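Local structure of phosphate-binding protein PstS 2 (4H1X) at residues L58-Q62 / T77-K81; T54-L58 / G69-S75; E12-E17 / A48-T54. The protein probably serves as the solute-binding component of the PstSACB ABC transporter, capturing phosphate at the cell surface for import. Residues are numbered along the deposited sequence.

Contact 1 (L58-Q62 / T77-K81); sequences LSAVQ and TKSVK
L58-Q62 is a piece of helix 54-63, closed here by the backbone bond from Q62 N to L58 O (2.9 Å). T77-K81 belongs to the connection that leads from strand 67-72 into strand 81-85. Its backbone makes a type I beta turn from T77 to V80: K78 (phi/psi -67/-11°) and S79 (-75/-13°) occupy the central positions, V80 returns to extended angles (-137/170°), and the closing bond V80 N to T77 O is weak at 3.4 Å. T77, with chi1 p, adds an ST turn, its OG1 accepting from S79 N at 3.2 Å. The turn approaches the last helical turn so that the CA atoms of Q62 and V80 are 5.7 Å apart, and 273 Å² is buried in all. Apolar contacts hold the centre. V80, chi1 m, points at the helix with both methyls engaged: CG2 lies 3.7 Å from L58 CD2 and CG1 3.7 Å from V61 CG1. L58 (m, t) starts sideways and bends its tip to the turn; V61 is t. The arrangement belongs to the alpha/beta layering of periplasmic binding proteins, where a helix lies on the sheet; here the 77-81 turn packs against the helix flank, and V61 and V80 both also touch V235 of strand 223-236. At the edge, the extended Q62 side chain (t, t) touches S79 by van der Waals contact, each close pair setting an oxygen against a carbon: Q62 CG is 3.4 Å from S79 O and Q62 OE1 3.5 Å from S79 CB. N237 ND2 hydrogen-bonds to V61 O, and N238 ND2 to K78 O.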
ATOM      1  N   LEU A  58      14.514   3.556  -6.605  1.00 13.81           N
ATOM      2  CA  LEU A  58      14.587   4.210  -7.932  1.00 14.75           C
ATOM      3  C   LEU A  58      16.021   4.518  -8.331  1.00 17.08           C
ATOM      4  O   LEU A  58      16.418   4.171  -9.441  1.00 17.30           O
ATOM      5  CB  LEU A  58      13.749   5.499  -7.989  1.00 15.80           C
ATOM      6  CG  LEU A  58      12.239   5.294  -8.013  1.00 19.91           C
ATOM      7  CD1 LEU A  58      11.514   6.601  -7.806  1.00 22.08           C
ATOM      8  CD2 LEU A  58      11.791   4.645  -9.292  1.00 19.13           C
ATOM      9  N   SER A  59      16.808   5.107  -7.418  1.00 15.27           N
ATOM     10  CA  SER A  59      18.212   5.457  -7.654  1.00 15.12           C
ATOM     11  C   SER A  59      19.064   4.201  -7.927  1.00 17.22           C
ATOM     12  O   SER A  59      19.902   4.217  -8.837  1.00 16.10           O
ATOM     13  CB  SER A  59      18.774   6.219  -6.455  1.00 19.56           C
ATOM     14  OG  SER A  59      20.175   6.406  -6.593  1.00 31.22           O
ATOM     15  N   ALA A  60      18.900   3.149  -7.093  1.00 12.36           N
ATOM     16  CA  ALA A  60      19.651   1.906  -7.235  1.00 13.48           C
ATOM     17  C   ALA A  60      19.327   1.214  -8.566  1.00 15.14           C
ATOM     18  O   ALA A  60      20.235   0.694  -9.219  1.00 15.21           O
ATOM     19  CB  ALA A  60      19.345   0.975  -6.075  1.00 14.72           C
ATOM     20  N   VAL A  61      18.032   1.173  -8.958  1.00 11.23           N
ATOM     21  CA  VAL A  61      17.642   0.504 -10.220  1.00 10.43           C
ATOM     22  C   VAL A  61      18.129   1.338 -11.428  1.00 14.22           C
ATOM     23  O   VAL A  61      18.732   0.787 -12.348  1.00 12.40           O
ATOM     24  CB  VAL A  61      16.122   0.242 -10.271  1.00 12.23           C
ATOM     25  CG1 VAL A  61      15.702  -0.236 -11.657  1.00 12.17           C
ATOM     26  CG2 VAL A  61      15.708  -0.767  -9.194  1.00 11.78           C
ATOM     27  N   GLN A  62      17.922   2.669 -11.395  1.00 15.11           N
ATOM     28  CA  GLN A  62      18.426   3.539 -12.476  1.00 15.71           C
ATOM     29  C   GLN A  62      19.972   3.459 -12.575  1.00 18.28           C
ATOM     30  O   GLN A  62      20.521   3.578 -13.663  1.00 17.85           O
ATOM     31  CB  GLN A  62      17.994   5.003 -12.251  1.00 16.91           C
ATOM     32  CG  GLN A  62      18.286   5.900 -13.468  1.00 25.59           C
ATOM     33  CD  GLN A  62      17.993   7.368 -13.262  1.00 45.68           C
ATOM     34  OE1 GLN A  62      17.566   7.816 -12.191  1.00 34.15           O
ATOM     35  NE2 GLN A  62      18.212   8.158 -14.307  1.00 46.91           N
ATOM     36  N   THR A  77       8.542   6.429 -12.398  1.00 16.34           N
ATOM     37  CA  THR A  77       9.023   7.500 -13.277  1.00 17.55           C
ATOM     38  C   THR A  77       9.640   6.897 -14.525  1.00 23.10           C
ATOM     39  O   THR A  77       9.936   5.697 -14.544  1.00 21.42           O
ATOM     40  CB  THR A  77      10.059   8.427 -12.592  1.00 25.60           C
ATOM     41  OG1 THR A  77      11.318   7.755 -12.488  1.00 27.58           O
ATOM     42  CG2 THR A  77       9.603   8.980 -11.256  1.00 21.62           C
ATOM     43  N   LYS A  78       9.924   7.754 -15.535  1.00 19.97           N
ATOM     44  CA  LYS A  78      10.587   7.376 -16.793  1.00 20.55           C
ATOM     45  C   LYS A  78      12.066   6.927 -16.591  1.00 23.80           C
ATOM     46  O   LYS A  78      12.655   6.419 -17.542  1.00 25.05           O
ATOM     47  CB  LYS A  78      10.548   8.558 -17.784  1.00 24.05           C
ATOM     48  CG  LYS A  78      11.350   9.775 -17.307  1.00 41.51           C
ATOM     49  CD  LYS A  78      11.429  10.898 -18.323  1.00 52.78           C
ATOM     50  CE  LYS A  78      11.886  12.186 -17.672  1.00 64.76           C
ATOM     51  NZ  LYS A  78      13.309  12.131 -17.228  1.00 75.78           N
ATOM     52  N   SER A  79      12.651   7.136 -15.380  1.00 19.56           N
ATOM     53  CA  SER A  79      14.047   6.796 -15.083  0.50 19.13           C
ATOM     54  C   SER A  79      14.248   5.283 -14.897  1.00 20.07           C
ATOM     55  O   SER A  79      15.387   4.805 -14.853  1.00 17.23           O
ATOM     56  CB  SER A  79      14.518   7.548 -13.845  0.50 22.97           C
ATOM     57  OG  SER A  79      14.531   8.943 -14.098  0.50 31.57           O
ATOM     58  N   VAL A  80      13.145   4.541 -14.763  1.00 15.79           N
ATOM     59  CA  VAL A  80      13.175   3.083 -14.624  1.00 14.65           C
ATOM     60  C   VAL A  80      12.060   2.502 -15.511  1.00 18.01           C
ATOM     61  O   VAL A  80      11.181   3.245 -15.979  1.00 17.20           O
ATOM     62  CB  VAL A  80      13.056   2.593 -13.152  1.00 15.98           C
ATOM     63  CG1 VAL A  80      14.214   3.069 -12.266  1.00 16.00           C
ATOM     64  CG2 VAL A  80      11.711   2.975 -12.551  1.00 15.06           C
ATOM     65  N   LYS A  81      12.053   1.177 -15.682  1.00 13.26           N
ATOM     66  CA  LYS A  81      11.029   0.521 -16.495  1.00 12.72           C
ATOM     67  C   LYS A  81      10.210  -0.473 -15.648  1.00 14.49           C
ATOM     68  O   LYS A  81      10.791  -1.357 -15.032  1.00 13.02           O
ATOM     69  CB  LYS A  81      11.685  -0.197 -17.670  1.00 14.39           C
ATOM     70  CG  LYS A  81      10.675  -0.923 -18.555  1.00 21.65           C
ATOM     71  CD  LYS A  81      11.260  -1.389 -19.871  1.00 27.02           C
ATOM     72  CE  LYS A  81      12.018  -2.672 -19.763  1.00 23.95           C
ATOM     73  NZ  LYS A  81      12.397  -3.191 -21.114  1.00 25.27           N
TER

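Contact 2 (T54-L58 / G69-S75); sequences TEGVL and GYISLGS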
ATOM      1  N   THR A  54      11.525   4.551  -1.317  1.00 18.41           N
ATOM      2  CA  THR A  54      11.109   4.484  -2.714  1.00 19.05           C
ATOM      3  C   THR A  54      12.175   5.171  -3.589  1.00 20.46           C
ATOM      4  O   THR A  54      12.567   4.592  -4.607  1.00 17.65           O
ATOM      5  CB  THR A  54       9.726   5.132  -2.886  1.00 26.10           C
ATOM      6  OG1 THR A  54       8.842   4.598  -1.911  1.00 26.02           O
ATOM      7  CG2 THR A  54       9.157   4.899  -4.262  1.00 27.31           C
ATOM      8  N   GLU A  55      12.660   6.382  -3.172  1.00 16.43           N
ATOM      9  CA  GLU A  55      13.680   7.155  -3.887  0.50 17.24           C
ATOM     10  C   GLU A  55      14.983   6.343  -4.009  1.00 20.31           C
ATOM     11  O   GLU A  55      15.651   6.377  -5.041  1.00 20.39           O
ATOM     12  CB  GLU A  55      13.943   8.491  -3.161  0.50 19.21           C
ATOM     13  CG  GLU A  55      12.773   9.479  -3.168  0.50 29.97           C
ATOM     14  CD  GLU A  55      11.481   9.094  -2.462  0.50 43.78           C
ATOM     15  OE1 GLU A  55      11.540   8.453  -1.385  0.50 21.92           O
ATOM     16  OE2 GLU A  55      10.402   9.446  -2.991  0.50 39.37           O
ATOM     17  N   GLY A  56      15.323   5.641  -2.927  1.00 14.84           N
ATOM     18  CA  GLY A  56      16.528   4.829  -2.856  1.00 15.39           C
ATOM     19  C   GLY A  56      16.457   3.660  -3.823  1.00 16.93           C
ATOM     20  O   GLY A  56      17.439   3.375  -4.516  1.00 14.33           O
ATOM     21  N   VAL A  57      15.266   3.009  -3.907  1.00 12.53           N
ATOM     22  CA  VAL A  57      15.047   1.891  -4.852  1.00 10.99           C
ATOM     23  C   VAL A  57      15.201   2.440  -6.281  1.00 14.46           C
ATOM     24  O   VAL A  57      15.999   1.897  -7.042  1.00 12.44           O
ATOM     25  CB  VAL A  57      13.710   1.111  -4.664  1.00 12.98           C
ATOM     26  CG1 VAL A  57      13.550   0.051  -5.759  1.00 12.56           C
ATOM     27  CG2 VAL A  57      13.673   0.424  -3.302  1.00 12.37           C
ATOM     28  N   LEU A  58      14.514   3.556  -6.605  1.00 13.81           N
ATOM     29  CA  LEU A  58      14.587   4.210  -7.932  1.00 14.75           C
ATOM     30  C   LEU A  58      16.021   4.518  -8.331  1.00 17.08           C
ATOM     31  O   LEU A  58      16.418   4.171  -9.441  1.00 17.30           O
ATOM     32  CB  LEU A  58      13.749   5.499  -7.989  1.00 15.80           C
ATOM     33  CG  LEU A  58      12.239   5.294  -8.013  1.00 19.91           C
ATOM     34  CD1 LEU A  58      11.514   6.601  -7.806  1.00 22.08           C
ATOM     35  CD2 LEU A  58      11.791   4.645  -9.292  1.00 19.13           C
ATOM     36  N   GLY A  69      13.894  -4.069  -8.536  1.00  8.78           N
ATOM     37  CA  GLY A  69      13.352  -3.654  -7.244  1.00  9.74           C
ATOM     38  C   GLY A  69      11.853  -3.482  -7.332  1.00 14.28           C
ATOM     39  O   GLY A  69      11.252  -3.740  -8.383  1.00 13.00           O
ATOM     40  N   TYR A  70      11.236  -3.071  -6.214  1.00 10.53           N
ATOM     41  CA  TYR A  70       9.796  -2.846  -6.209  1.00  9.39           C
ATOM     42  C   TYR A  70       9.508  -1.508  -5.536  1.00 11.91           C
ATOM     43  O   TYR A  70      10.186  -1.130  -4.571  1.00  9.83           O
ATOM     44  CB  TYR A  70       9.006  -3.994  -5.545  1.00 10.42           C
ATOM     45  CG  TYR A  70       9.563  -4.386  -4.190  1.00 11.73           C
ATOM     46  CD1 TYR A  70       9.235  -3.665  -3.042  1.00 12.48           C
ATOM     47  CD2 TYR A  70      10.408  -5.485  -4.051  1.00 12.15           C
ATOM     48  CE1 TYR A  70       9.779  -4.000  -1.798  1.00 13.36           C
ATOM     49  CE2 TYR A  70      10.960  -5.821  -2.818  1.00 13.01           C
ATOM     50  CZ  TYR A  70      10.626  -5.094  -1.691  1.00 14.09           C
ATOM     51  OH  TYR A  70      11.181  -5.446  -0.482  1.00 14.01           O
ATOM     52  N   ILE A  71       8.522  -0.790  -6.063  1.00  8.95           N
ATOM     53  CA  ILE A  71       8.102   0.514  -5.533  1.00  8.61           C
ATOM     54  C   ILE A  71       6.590   0.650  -5.604  1.00 12.58           C
ATOM     55  O   ILE A  71       5.917  -0.046  -6.392  1.00 10.24           O
ATOM     56  CB  ILE A  71       8.742   1.696  -6.365  1.00 11.55           C
ATOM     57  CG1 ILE A  71       8.270   1.649  -7.867  1.00 12.62           C
ATOM     58  CG2 ILE A  71      10.292   1.770  -6.239  1.00 12.27           C
ATOM     59  CD1 ILE A  71       8.718   2.773  -8.809  1.00 19.22           C
ATOM     60  N   SER A  72       6.058   1.610  -4.831  1.00 12.01           N
ATOM     61  CA  SER A  72       4.650   1.979  -4.916  0.50 11.53           C
ATOM     62  C   SER A  72       4.395   2.436  -6.362  1.00 14.42           C
ATOM     63  O   SER A  72       5.202   3.202  -6.913  1.00 14.02           O
ATOM     64  CB  SER A  72       4.350   3.100  -3.917  0.50 15.94           C
ATOM     65  OG  SER A  72       4.571   2.679  -2.581  0.50 22.31           O
ATOM     66  N   LEU A  73       3.330   1.943  -7.006  1.00 11.86           N
ATOM     67  CA  LEU A  73       3.018   2.267  -8.407  1.00 12.34           C
ATOM     68  C   LEU A  73       2.957   3.787  -8.694  1.00 15.74           C
ATOM     69  O   LEU A  73       3.448   4.214  -9.723  1.00 15.32           O
ATOM     70  CB  LEU A  73       1.704   1.604  -8.826  1.00 12.26           C
ATOM     71  CG  LEU A  73       1.259   1.791 -10.278  1.00 17.97           C
ATOM     72  CD1 LEU A  73       2.340   1.306 -11.283  1.00 18.79           C
ATOM     73  CD2 LEU A  73      -0.044   1.061 -10.525  1.00 21.44           C
ATOM     74  N   GLY A  74       2.389   4.572  -7.774  1.00 14.87           N
ATOM     75  CA  GLY A  74       2.283   6.023  -7.924  1.00 15.37           C
ATOM     76  C   GLY A  74       3.613   6.755  -7.996  1.00 19.24           C
ATOM     77  O   GLY A  74       3.663   7.920  -8.413  1.00 19.25           O
ATOM     78  N   SER A  75       4.696   6.087  -7.585  1.00 14.86           N
ATOM     79  CA  SER A  75       6.044   6.648  -7.584  1.00 14.77           C
ATOM     80  C   SER A  75       6.857   6.308  -8.839  1.00 18.64           C
ATOM     81  O   SER A  75       8.011   6.732  -8.929  1.00 18.14           O
ATOM     82  CB  SER A  75       6.802   6.175  -6.352  1.00 17.88           C
ATOM     83  OG  SER A  75       6.169   6.623  -5.162  1.00 23.82           O
TER
HETATM   84  O   HOH W   1       7.595   2.319  -2.620  1.00 19.51           O
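I71, the residue with most surface buried here (65 Å²), projects from strand 67-72 at the first turn of helix 54-63. Three helix residues meet it: T54 CG2 is 3.9 Å from I71 CB, V57 CG1 is 3.7 Å from I71 CG2, and L58 CD2 is 3.6 Å from I71 CD1. With chi1 p and chi2 t, the isoleucine sends CG2 to V57 and its long branch to L58. T54, at the helix start, loses nearly as much surface (58 Å²) and has a double role. Its methyl CG2 also packs 3.4 Å from S75 CB, in the 3-10 segment that follows the strand, while its OG1 is hydrogen-bonded to a water at 2.7 Å; that water accepts from S72 N at 2.8 Å and so bridges helix start and strand end. This is the helix-on-sheet packing of an alpha/beta binding-protein domain: helix 54-63 precedes strand 67-72 and runs back across it, the segment axes 8.3 Å apart at 140°. V57 (57 Å²) points toward the strand. Its CG1 reaches Y70 O at 3.8 Å and G69 CA at 4.0 Å; a CB on G69 would clash with that methyl, so the glycine lets the helix come close. Y70 points away from the helix, stacks its ring with F26 and hydrogen-bonds through OH with R16 N. A citrate, probably from the crystallisation liquor, lies about 3 Å from the T54 side chain and makes a weak hydrogen bond with S72 OG, consistent with a ligand pocket at this end of the strand.

Contact 3 (E12-E17 / A48-T54); sequences EVISRE and AVIQNST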
ATOM      1  N   GLU A  12      20.767  -8.242  -9.706  1.00 14.89           N
ATOM      2  CA  GLU A  12      21.019  -7.533  -8.451  0.50 13.87           C
ATOM      3  C   GLU A  12      19.654  -7.213  -7.839  1.00 15.72           C
ATOM      4  O   GLU A  12      18.956  -6.306  -8.301  1.00 15.76           O
ATOM      5  CB  GLU A  12      21.880  -6.276  -8.670  0.50 15.31           C
ATOM      6  CG  GLU A  12      22.356  -5.619  -7.378  0.50 23.73           C
ATOM      7  CD  GLU A  12      22.828  -4.175  -7.460  0.50 38.41           C
ATOM      8  OE1 GLU A  12      23.218  -3.723  -8.562  0.50 20.68           O
ATOM      9  OE2 GLU A  12      22.836  -3.502  -6.403  0.50 29.73           O
ATOM     10  N   VAL A  13      19.239  -8.014  -6.853  1.00  9.92           N
ATOM     11  CA  VAL A  13      17.939  -7.837  -6.215  1.00  9.54           C
ATOM     12  C   VAL A  13      18.025  -6.674  -5.214  1.00 12.72           C
ATOM     13  O   VAL A  13      18.875  -6.677  -4.319  1.00 12.39           O
ATOM     14  CB  VAL A  13      17.475  -9.159  -5.533  1.00 12.96           C
ATOM     15  CG1 VAL A  13      16.159  -8.972  -4.791  1.00 12.48           C
ATOM     16  CG2 VAL A  13      17.368 -10.307  -6.568  1.00 13.18           C
ATOM     17  N   ILE A  14      17.163  -5.687  -5.378  1.00 10.51           N
ATOM     18  CA  ILE A  14      17.073  -4.552  -4.453  1.00 10.52           C
ATOM     19  C   ILE A  14      15.883  -4.801  -3.546  1.00 14.35           C
ATOM     20  O   ILE A  14      14.757  -4.845  -4.038  1.00 13.59           O
ATOM     21  CB  ILE A  14      16.945  -3.163  -5.175  1.00 13.98           C
ATOM     22  CG1 ILE A  14      18.002  -2.930  -6.306  1.00 15.75           C
ATOM     23  CG2 ILE A  14      16.909  -1.996  -4.154  1.00 14.64           C
ATOM     24  CD1 ILE A  14      19.437  -3.096  -5.951  1.00 18.67           C
ATOM     25  N   SER A  15      16.121  -4.965  -2.242  1.00 12.40           N
ATOM     26  CA  SER A  15      15.036  -5.161  -1.277  1.00 12.01           C
ATOM     27  C   SER A  15      14.817  -3.887  -0.466  1.00 14.40           C
ATOM     28  O   SER A  15      15.757  -3.106  -0.270  1.00 13.40           O
ATOM     29  CB  SER A  15      15.374  -6.315  -0.335  1.00 15.40           C
ATOM     30  OG  SER A  15      14.477  -6.360   0.762  1.00 20.42           O
ATOM     31  N   ARG A  16      13.589  -3.681   0.043  1.00 10.90           N
ATOM     32  CA  ARG A  16      13.367  -2.585   0.968  1.00 11.06           C
ATOM     33  C   ARG A  16      13.868  -3.039   2.352  1.00 15.08           C
ATOM     34  O   ARG A  16      14.131  -4.228   2.546  1.00 13.67           O
ATOM     35  CB  ARG A  16      11.885  -2.148   0.976  1.00 12.60           C
ATOM     36  CG  ARG A  16      11.570  -1.180  -0.172  1.00 14.20           C
ATOM     37  CD  ARG A  16      12.259   0.204  -0.030  1.00 14.78           C
ATOM     38  NE  ARG A  16      11.927   0.839   1.248  1.00 17.20           N
ATOM     39  CZ  ARG A  16      10.784   1.469   1.491  1.00 24.26           C
ATOM     40  NH1 ARG A  16       9.887   1.629   0.525  1.00 14.79           N
ATOM     41  NH2 ARG A  16      10.528   1.944   2.698  1.00 19.04           N
ATOM     42  N   GLU A  17      14.075  -2.092   3.284  1.00 13.27           N
ATOM     43  CA  GLU A  17      14.581  -2.409   4.622  1.00 14.03           C
ATOM     44  C   GLU A  17      13.584  -3.247   5.421  1.00 17.66           C
ATOM     45  O   GLU A  17      12.396  -3.230   5.135  1.00 16.52           O
ATOM     46  CB  GLU A  17      14.939  -1.115   5.389  1.00 15.59           C
ATOM     47  CG  GLU A  17      13.759  -0.334   5.956  1.00 17.39           C
ATOM     48  CD  GLU A  17      12.901   0.444   4.978  1.00 19.85           C
ATOM     49  OE1 GLU A  17      13.159   0.375   3.754  1.00 16.53           O
ATOM     50  OE2 GLU A  17      11.951   1.114   5.442  1.00 16.40           O
ATOM     51  N   ALA A  48      20.316 -10.094  -1.634  1.00 12.50           N
ATOM     52  CA  ALA A  48      19.680  -8.800  -1.910  1.00 11.80           C
ATOM     53  C   ALA A  48      20.288  -7.661  -1.103  1.00 14.07           C
ATOM     54  O   ALA A  48      20.588  -7.813   0.082  1.00 13.33           O
ATOM     55  CB  ALA A  48      18.179  -8.867  -1.653  1.00 11.76           C
ATOM     56  N   VAL A  49      20.521  -6.528  -1.764  1.00 11.40           N
ATOM     57  CA  VAL A  49      21.020  -5.332  -1.065  1.00 11.67           C
ATOM     58  C   VAL A  49      19.795  -4.531  -0.634  1.00 15.24           C
ATOM     59  O   VAL A  49      18.711  -4.681  -1.203  1.00 16.02           O
ATOM     60  CB  VAL A  49      22.047  -4.495  -1.873  1.00 14.47           C
ATOM     61  CG1 VAL A  49      23.313  -5.312  -2.151  1.00 14.01           C
ATOM     62  CG2 VAL A  49      21.425  -3.971  -3.180  1.00 13.53           C
ATOM     63  N   ILE A  50      19.963  -3.663   0.347  1.00 10.28           N
ATOM     64  CA  ILE A  50      18.842  -2.914   0.924  1.00 10.11           C
ATOM     65  C   ILE A  50      18.847  -1.441   0.549  1.00 13.69           C
ATOM     66  O   ILE A  50      19.897  -0.769   0.617  1.00 12.45           O
ATOM     67  CB  ILE A  50      18.919  -3.063   2.479  1.00 14.77           C
ATOM     68  CG1 ILE A  50      19.012  -4.547   2.934  1.00 17.59           C
ATOM     69  CG2 ILE A  50      17.812  -2.271   3.202  1.00 15.28           C
ATOM     70  CD1 ILE A  50      17.822  -5.515   2.500  1.00 17.00           C
ATOM     71  N   GLN A  51      17.636  -0.922   0.281  1.00 10.47           N
ATOM     72  CA  GLN A  51      17.360   0.499   0.071  1.00 11.46           C
ATOM     73  C   GLN A  51      16.261   0.887   1.091  1.00 17.32           C
ATOM     74  O   GLN A  51      15.326   0.123   1.324  1.00 17.10           O
ATOM     75  CB  GLN A  51      17.034   0.833  -1.379  1.00 13.03           C
ATOM     76  CG  GLN A  51      18.320   0.881  -2.236  1.00 10.52           C
ATOM     77  CD  GLN A  51      19.193   2.094  -1.962  1.00 16.32           C
ATOM     78  OE1 GLN A  51      18.770   3.131  -1.407  1.00 16.00           O
ATOM     79  NE2 GLN A  51      20.424   2.005  -2.386  1.00 14.37           N
ATOM     80  N   ASN A  52      16.437   2.046   1.726  1.00 17.91           N
ATOM     81  CA  ASN A  52      15.595   2.529   2.828  0.50 17.43           C
ATOM     82  C   ASN A  52      14.339   3.295   2.393  1.00 21.40           C
ATOM     83  O   ASN A  52      13.532   3.677   3.261  1.00 21.26           O
ATOM     84  CB  ASN A  52      16.435   3.428   3.738  0.50 18.59           C
ATOM     85  CG  ASN A  52      17.077   4.569   2.999  0.50 23.38           C
ATOM     86  OD1 ASN A  52      17.989   4.369   2.196  0.50 19.44           O
ATOM     87  ND2 ASN A  52      16.572   5.774   3.202  0.50 18.96           N
ATOM     88  N   SER A  53      14.162   3.546   1.085  1.00 15.72           N
ATOM     89  CA  SER A  53      12.998   4.310   0.605  1.00 15.22           C
ATOM     90  C   SER A  53      12.686   4.030  -0.851  1.00 19.94           C
ATOM     91  O   SER A  53      13.527   3.472  -1.562  1.00 17.21           O
ATOM     92  CB  SER A  53      13.263   5.810   0.751  1.00 18.10           C
ATOM     93  OG  SER A  53      14.390   6.185  -0.030  1.00 21.34           O
ATOM     94  N   THR A  54      11.525   4.551  -1.317  1.00 18.41           N
ATOM     95  CA  THR A  54      11.109   4.484  -2.714  1.00 19.05           C
ATOM     96  C   THR A  54      12.175   5.171  -3.589  1.00 20.46           C
ATOM     97  O   THR A  54      12.567   4.592  -4.607  1.00 17.65           O
ATOM     98  CB  THR A  54       9.726   5.132  -2.886  1.00 26.10           C
ATOM     99  OG1 THR A  54       8.842   4.598  -1.911  1.00 26.02           O
ATOM    100  CG2 THR A  54       9.157   4.899  -4.262  1.00 27.31           C
TER
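Backbone donors and acceptors pair in the parallel ladder between strands 12-16 and 49-51. V49 N donates to V13 O (3.0 Å), S15 N to V49 O (2.8 Å) and Q51 N to S15 O (2.9 Å); the bond from E17 N to Q51 O is weak (3.2 Å, 120°). S15 thus uses both its N and its O, bonding to V49 and Q51 on either side of its register partner I50. CA-H...O contacts reinforce the carbonyls: A48 CA lies 3.3 Å from V13 O, I50 CA 3.3 Å from S15 O, and R16 CA 3.4 Å from Q51 O. Strand 49-51 pairs with 12-16, whose I14 turns its backbone to I68 of strand 67-72, so three parallel strands form this part of the alpha/beta sheet of a periplasmic-binding-protein domain. Beyond the ladder, S53 is the N-cap of helix 54-63, its OG bonded to G56 N. The R16 guanidinium lies with one face over S53 N (3.5 Å from R16 NE) and T54 N (3.8 Å from R16 NH1), at the start of that helix. Its charge is met by E17: R16 NE to E17 OE1 is a 2.8 Å salt bridge, and R16 NH2 donates to E17 OE2 at 3.2 Å and weakly to E17 OE1 at 3.2 Å. R16 NH2 also hydrogen-bonds to a bound citrate, probably from the crystallisation liquor. S15 OG donates to R16 O (2.8 Å). Among apolar pairs, I14 CD1 meets V49 CG2 at 3.5 Å and V13 CG1 meets A48 CB at 3.7 Å.

Helix 54-63 joins all three contacts. Contact 3 comes first in the chain and delivers strand 49-51 into the helix; T54 is common to contacts 3 and 2, and L58 to contacts 2 and 1. Centres of contacts 1 and 2 are about 8 Å apart, those of 2 and 3 about 10 Å, and those of 1 and 3 about 13 Å. V57 CG2 packs 3.6 Å from R16 CD, A60 CB 4.0 Å from Q51 CG, and V61 CG2 3.8 Å from G69 N. Contacts 2 and 3 also meet at the citrate, about 3 Å from the side chains of T54 and R16, which may mark the phosphate pocket; contact 1 involves the later helical turns.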